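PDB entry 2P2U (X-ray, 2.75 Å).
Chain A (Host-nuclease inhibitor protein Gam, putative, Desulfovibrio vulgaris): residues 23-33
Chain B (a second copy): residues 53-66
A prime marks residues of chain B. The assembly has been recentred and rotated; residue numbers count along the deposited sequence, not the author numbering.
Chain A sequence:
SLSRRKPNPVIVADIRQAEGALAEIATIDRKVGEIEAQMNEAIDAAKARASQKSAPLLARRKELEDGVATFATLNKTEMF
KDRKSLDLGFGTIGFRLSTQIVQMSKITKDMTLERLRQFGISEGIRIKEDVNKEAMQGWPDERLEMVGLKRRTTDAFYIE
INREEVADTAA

Chain A (23-33) AEIATIDRKVG
Chain B, residues 53-66: KSAPLLARRKELED

Both stretches are helical throughout, and both helices run on beyond the residues given. They pack nearly antiparallel. The angle between their N-to-C directions is 153°, the signed crossing angle is -153°, and the axes come within 9.7 Å. The register is set by three CA to CA distances: Val32 to Ser54′ at 5.9 Å, Ile28 to Leu57′ at 6.1 Å and Ile25 to Arg61′ at 5.6 Å. Between them the stretches bury 623 Å², both sides summed. Each helix is kinked: the N of Ala23, of Ala26 and of Pro56′ has no bond to the turn before. Proline has no amide hydrogen to give.

Lys53′ stays out of reach. Ser54′ points toward chain A with chi1 p, and its CB lies 3.7 Å from Val32 CG2. Ser54′ O accepts the backbone bond from Leu58′ N at 3.0 Å. Ala55′ points away, and Pro56′ does not touch the chain A stretch.

Leu57′ points toward chain A with chi1 m and chi2 p. Its CB is 3.6 Å from Ile28 CG2, and its CD2 is 3.6 Å from Lys31 CB. Val32 CG2 lies 4.1 Å from Leu57′ CB. Ile28, m at both chi angles, also brings CG2 to 3.2 Å from Leu57′ O, so this side chain packs against backbone as well. Leu57′ O still accepts the helix bond from Arg61′ N at 2.8 Å.

The CA-to-CB bond of Leu58′ points sideways, but the side-chain end comes nearer; chi1 is m and chi2 147°. Its CG is 4.2 Å from Val32 CG2, with Val32 at chi1 t. Ala59′ is out of reach.

Arg60′ points toward chain A with chi1 t, chi2 110° and chi3 -93°. Its NH1 donates to Glu24 OE2 at 2.7 Å in a salt bridge, and the carboxylate oxygen sits near the guanidinium plane. Glu24 points toward chain B, with chi1 and chi2 t. Arg60′ NH2 forms a second salt bridge, within its own helix, to Glu63′ OE1 at 3.3 Å.

Arg61′ is extended, t from chi1 to chi3, with chi4 at -69°. Its CB leaves sideways, but the end turns nearer to chain A. Arg61′ NE donates to Asp29 OD1 at 2.5 Å in a short salt bridge, with OD1 at the guanidinium edge, near its plane. Asp29 has chi1 m. Arg61′ NH1 adds weak bonds to Asp29 OD1 at 3.0 Å and Asp29 OD2 at 3.4 Å. Ile25 CG2 lies over one face of the guanidinium, 3.8 Å from Arg61′ NH1. Arg61′ NH2 forms a salt bridge to Glu65′ OE1 at 2.7 Å, so one guanidinium serves acids of both chains.

Lys62′ points away, and Glu63′ does not reach chain A. Leu64′ points toward chain A with chi1 m and chi2 t. Its CB is 3.5 Å from Ile25 CD1, and its CD1 is 3.6 Å from Glu24 CG. Ile25 has chi1 m and chi2 148°. Ile25 CD1 also lies 3.7 Å from Glu65′ N. Asp66′ does not touch the chain A stretch.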

# COMPACT_ATOMS: atom_id res chain seq x y z
N ALA A 23 -6.18 -33.72 -11.53
CA ALA A 23 -7.50 -33.85 -10.89
C ALA A 23 -7.28 -33.51 -9.41
O ALA A 23 -8.04 -32.72 -8.82
CB ALA A 23 -8.04 -35.20 -11.06
N GLU A 24 -6.20 -34.09 -8.86
CA GLU A 24 -5.67 -33.75 -7.53
C GLU A 24 -5.36 -32.24 -7.34
O GLU A 24 -5.97 -31.57 -6.50
CB GLU A 24 -4.43 -34.58 -7.23
CG GLU A 24 -3.90 -34.39 -5.84
CD GLU A 24 -2.98 -35.55 -5.51
OE1 GLU A 24 -3.14 -36.57 -6.21
OE2 GLU A 24 -2.11 -35.47 -4.60
N ILE A 25 -4.44 -31.73 -8.15
CA ILE A 25 -4.21 -30.29 -8.20
C ILE A 25 -5.55 -29.58 -8.12
O ILE A 25 -5.76 -28.81 -7.20
CB ILE A 25 -3.37 -29.85 -9.46
CG1 ILE A 25 -1.87 -30.10 -9.25
CG2 ILE A 25 -3.66 -28.44 -9.84
CD1 ILE A 25 -1.09 -30.44 -10.52
N ALA A 26 -6.49 -29.86 -9.04
CA ALA A 26 -7.74 -29.10 -9.09
C ALA A 26 -8.58 -29.36 -7.87
O ALA A 26 -9.54 -28.63 -7.65
CB ALA A 26 -8.52 -29.37 -10.35
N THR A 27 -8.22 -30.38 -7.09
CA THR A 27 -8.89 -30.66 -5.79
C THR A 27 -8.36 -29.76 -4.60
O THR A 27 -9.16 -29.20 -3.82
CB THR A 27 -8.86 -32.18 -5.51
OG1 THR A 27 -9.97 -32.74 -6.19
CG2 THR A 27 -8.94 -32.55 -4.01
N ILE A 28 -7.02 -29.67 -4.52
CA ILE A 28 -6.28 -28.70 -3.74
C ILE A 28 -6.71 -27.25 -4.00
O ILE A 28 -6.99 -26.54 -3.06
CB ILE A 28 -4.75 -28.77 -4.03
CG1 ILE A 28 -4.25 -30.21 -4.11
CG2 ILE A 28 -3.96 -28.01 -2.95
CD1 ILE A 28 -4.40 -31.00 -2.81
N ASP A 29 -6.73 -26.82 -5.26
CA ASP A 29 -7.19 -25.47 -5.59
C ASP A 29 -8.58 -25.23 -5.00
O ASP A 29 -8.91 -24.12 -4.57
CB ASP A 29 -7.30 -25.24 -7.11
CG ASP A 29 -6.01 -24.76 -7.75
OD1 ASP A 29 -4.90 -25.12 -7.30
OD2 ASP A 29 -6.11 -24.03 -8.75
N ARG A 30 -9.39 -26.28 -5.01
CA ARG A 30 -10.77 -26.15 -4.58
C ARG A 30 -10.83 -26.17 -3.05
O ARG A 30 -11.63 -25.46 -2.48
CB ARG A 30 -11.60 -27.28 -5.19
CG ARG A 30 -12.86 -26.84 -5.90
CD ARG A 30 -13.70 -28.08 -6.38
NE ARG A 30 -13.37 -28.48 -7.75
CZ ARG A 30 -12.71 -29.58 -8.06
NH1 ARG A 30 -12.32 -30.43 -7.10
NH2 ARG A 30 -12.45 -29.82 -9.34
N LYS A 31 -9.98 -26.98 -2.42
CA LYS A 31 -9.79 -27.03 -0.99
C LYS A 31 -9.15 -25.72 -0.44
O LYS A 31 -9.84 -24.91 0.18
CB LYS A 31 -8.95 -28.25 -0.62
CG LYS A 31 -9.56 -29.12 0.52
CD LYS A 31 -10.58 -30.23 0.01
CE LYS A 31 -10.20 -31.72 0.46
NZ LYS A 31 -8.86 -32.37 -0.01
N VAL A 32 -7.85 -25.53 -0.65
CA VAL A 32 -7.21 -24.23 -0.36
C VAL A 32 -8.19 -23.06 -0.51
O VAL A 32 -8.64 -22.54 0.50
CB VAL A 32 -5.92 -23.98 -1.20
CG1 VAL A 32 -5.65 -22.51 -1.38
CG2 VAL A 32 -4.77 -24.63 -0.57
N GLY A 33 -8.54 -22.68 -1.74
CA GLY A 33 -9.46 -21.57 -2.02
C GLY A 33 -10.74 -21.54 -1.21
O GLY A 33 -11.54 -20.64 -1.36
N LYS B 53 -3.44 -25.40 7.83
CA LYS B 53 -4.05 -26.42 6.99
C LYS B 53 -3.57 -26.40 5.53
O LYS B 53 -3.57 -27.45 4.89
CB LYS B 53 -5.59 -26.33 7.03
CG LYS B 53 -6.26 -26.50 8.40
CD LYS B 53 -6.65 -27.95 8.70
CE LYS B 53 -6.92 -28.15 10.20
NZ LYS B 53 -6.90 -29.58 10.59
N SER B 54 -3.17 -25.25 4.98
CA SER B 54 -2.88 -25.22 3.54
C SER B 54 -1.40 -25.30 3.16
O SER B 54 -1.04 -25.30 1.98
CB SER B 54 -3.55 -24.03 2.86
OG SER B 54 -2.78 -22.85 3.01
N ALA B 55 -0.54 -25.38 4.16
CA ALA B 55 0.87 -25.47 3.85
C ALA B 55 1.16 -26.82 3.20
O ALA B 55 1.78 -26.85 2.14
CB ALA B 55 1.78 -25.19 5.09
N PRO B 56 0.68 -27.93 3.81
CA PRO B 56 0.78 -29.29 3.19
C PRO B 56 0.03 -29.51 1.82
O PRO B 56 0.58 -30.14 0.90
CB PRO B 56 0.24 -30.23 4.29
CG PRO B 56 0.17 -29.39 5.55
CD PRO B 56 -0.01 -27.97 5.11
N LEU B 57 -1.19 -29.00 1.69
CA LEU B 57 -1.85 -28.91 0.40
C LEU B 57 -1.04 -28.16 -0.68
O LEU B 57 -0.98 -28.61 -1.84
CB LEU B 57 -3.24 -28.30 0.56
CG LEU B 57 -4.38 -29.22 1.06
CD1 LEU B 57 -4.14 -29.74 2.48
CD2 LEU B 57 -5.70 -28.49 1.00
N LEU B 58 -0.43 -27.02 -0.35
CA LEU B 58 0.39 -26.30 -1.35
C LEU B 58 1.77 -26.92 -1.55
O LEU B 58 2.40 -26.69 -2.58
CB LEU B 58 0.52 -24.81 -1.04
CG LEU B 58 -0.72 -23.89 -1.19
CD1 LEU B 58 -0.65 -22.80 -0.13
CD2 LEU B 58 -0.93 -23.29 -2.61
N ALA B 59 2.23 -27.70 -0.57
CA ALA B 59 3.44 -28.49 -0.74
C ALA B 59 3.13 -29.60 -1.75
O ALA B 59 3.88 -29.80 -2.68
CB ALA B 59 3.90 -29.11 0.58
N ARG B 60 2.01 -30.28 -1.56
CA ARG B 60 1.60 -31.32 -2.47
C ARG B 60 1.32 -30.75 -3.87
O ARG B 60 1.72 -31.33 -4.89
CB ARG B 60 0.40 -32.13 -1.91
CG ARG B 60 -0.18 -33.22 -2.87
CD ARG B 60 0.10 -34.67 -2.45
NE ARG B 60 1.30 -35.26 -3.05
CZ ARG B 60 1.32 -36.22 -3.97
NH1 ARG B 60 0.21 -36.75 -4.47
NH2 ARG B 60 2.49 -36.66 -4.39
N ARG B 61 0.67 -29.59 -3.93
CA ARG B 61 0.41 -29.04 -5.26
C ARG B 61 1.70 -28.80 -6.03
O ARG B 61 1.69 -28.86 -7.23
CB ARG B 61 -0.42 -27.78 -5.16
CG ARG B 61 -0.83 -27.26 -6.48
CD ARG B 61 -1.57 -25.99 -6.26
NE ARG B 61 -2.40 -25.59 -7.39
CZ ARG B 61 -1.97 -25.17 -8.59
NH1 ARG B 61 -2.86 -24.78 -9.50
NH2 ARG B 61 -0.66 -25.13 -8.86
N LYS B 62 2.81 -28.57 -5.33
CA LYS B 62 4.11 -28.31 -5.94
C LYS B 62 4.68 -29.59 -6.58
O LYS B 62 4.75 -29.69 -7.80
CB LYS B 62 5.06 -27.67 -4.89
CG LYS B 62 6.48 -27.15 -5.38
CD LYS B 62 6.46 -26.11 -6.53
CE LYS B 62 7.88 -25.92 -7.17
NZ LYS B 62 8.03 -24.72 -8.11
N GLU B 63 5.10 -30.56 -5.78
CA GLU B 63 5.33 -31.93 -6.25
C GLU B 63 4.57 -32.33 -7.58
O GLU B 63 5.18 -32.88 -8.51
CB GLU B 63 4.97 -32.89 -5.11
CG GLU B 63 5.88 -32.84 -3.83
CD GLU B 63 5.49 -33.88 -2.70
OE1 GLU B 63 4.95 -35.01 -2.99
OE2 GLU B 63 5.75 -33.57 -1.50
N LEU B 64 3.27 -32.04 -7.67
CA LEU B 64 2.42 -32.47 -8.79
C LEU B 64 2.64 -31.55 -9.93
O LEU B 64 2.86 -32.01 -11.05
CB LEU B 64 0.94 -32.38 -8.44
CG LEU B 64 0.41 -33.20 -7.29
CD1 LEU B 64 -0.92 -32.66 -6.90
CD2 LEU B 64 0.35 -34.68 -7.62
N GLU B 65 2.51 -30.25 -9.66
CA GLU B 65 2.86 -29.21 -10.63
C GLU B 65 4.22 -29.46 -11.28
O GLU B 65 4.32 -29.51 -12.49
CB GLU B 65 2.84 -27.84 -9.99
CG GLU B 65 3.05 -26.71 -11.00
CD GLU B 65 2.87 -25.32 -10.39
OE1 GLU B 65 1.99 -25.16 -9.48
OE2 GLU B 65 3.63 -24.40 -10.84
N ASP B 66 5.27 -29.60 -10.47
CA ASP B 66 6.57 -29.99 -10.97
C ASP B 66 6.37 -31.25 -11.80
O ASP B 66 6.10 -31.15 -13.00
CB ASP B 66 7.57 -30.17 -9.82
CG ASP B 66 8.16 -28.83 -9.32
OD1 ASP B 66 8.13 -27.85 -10.10
OD2 ASP B 66 8.65 -28.75 -8.16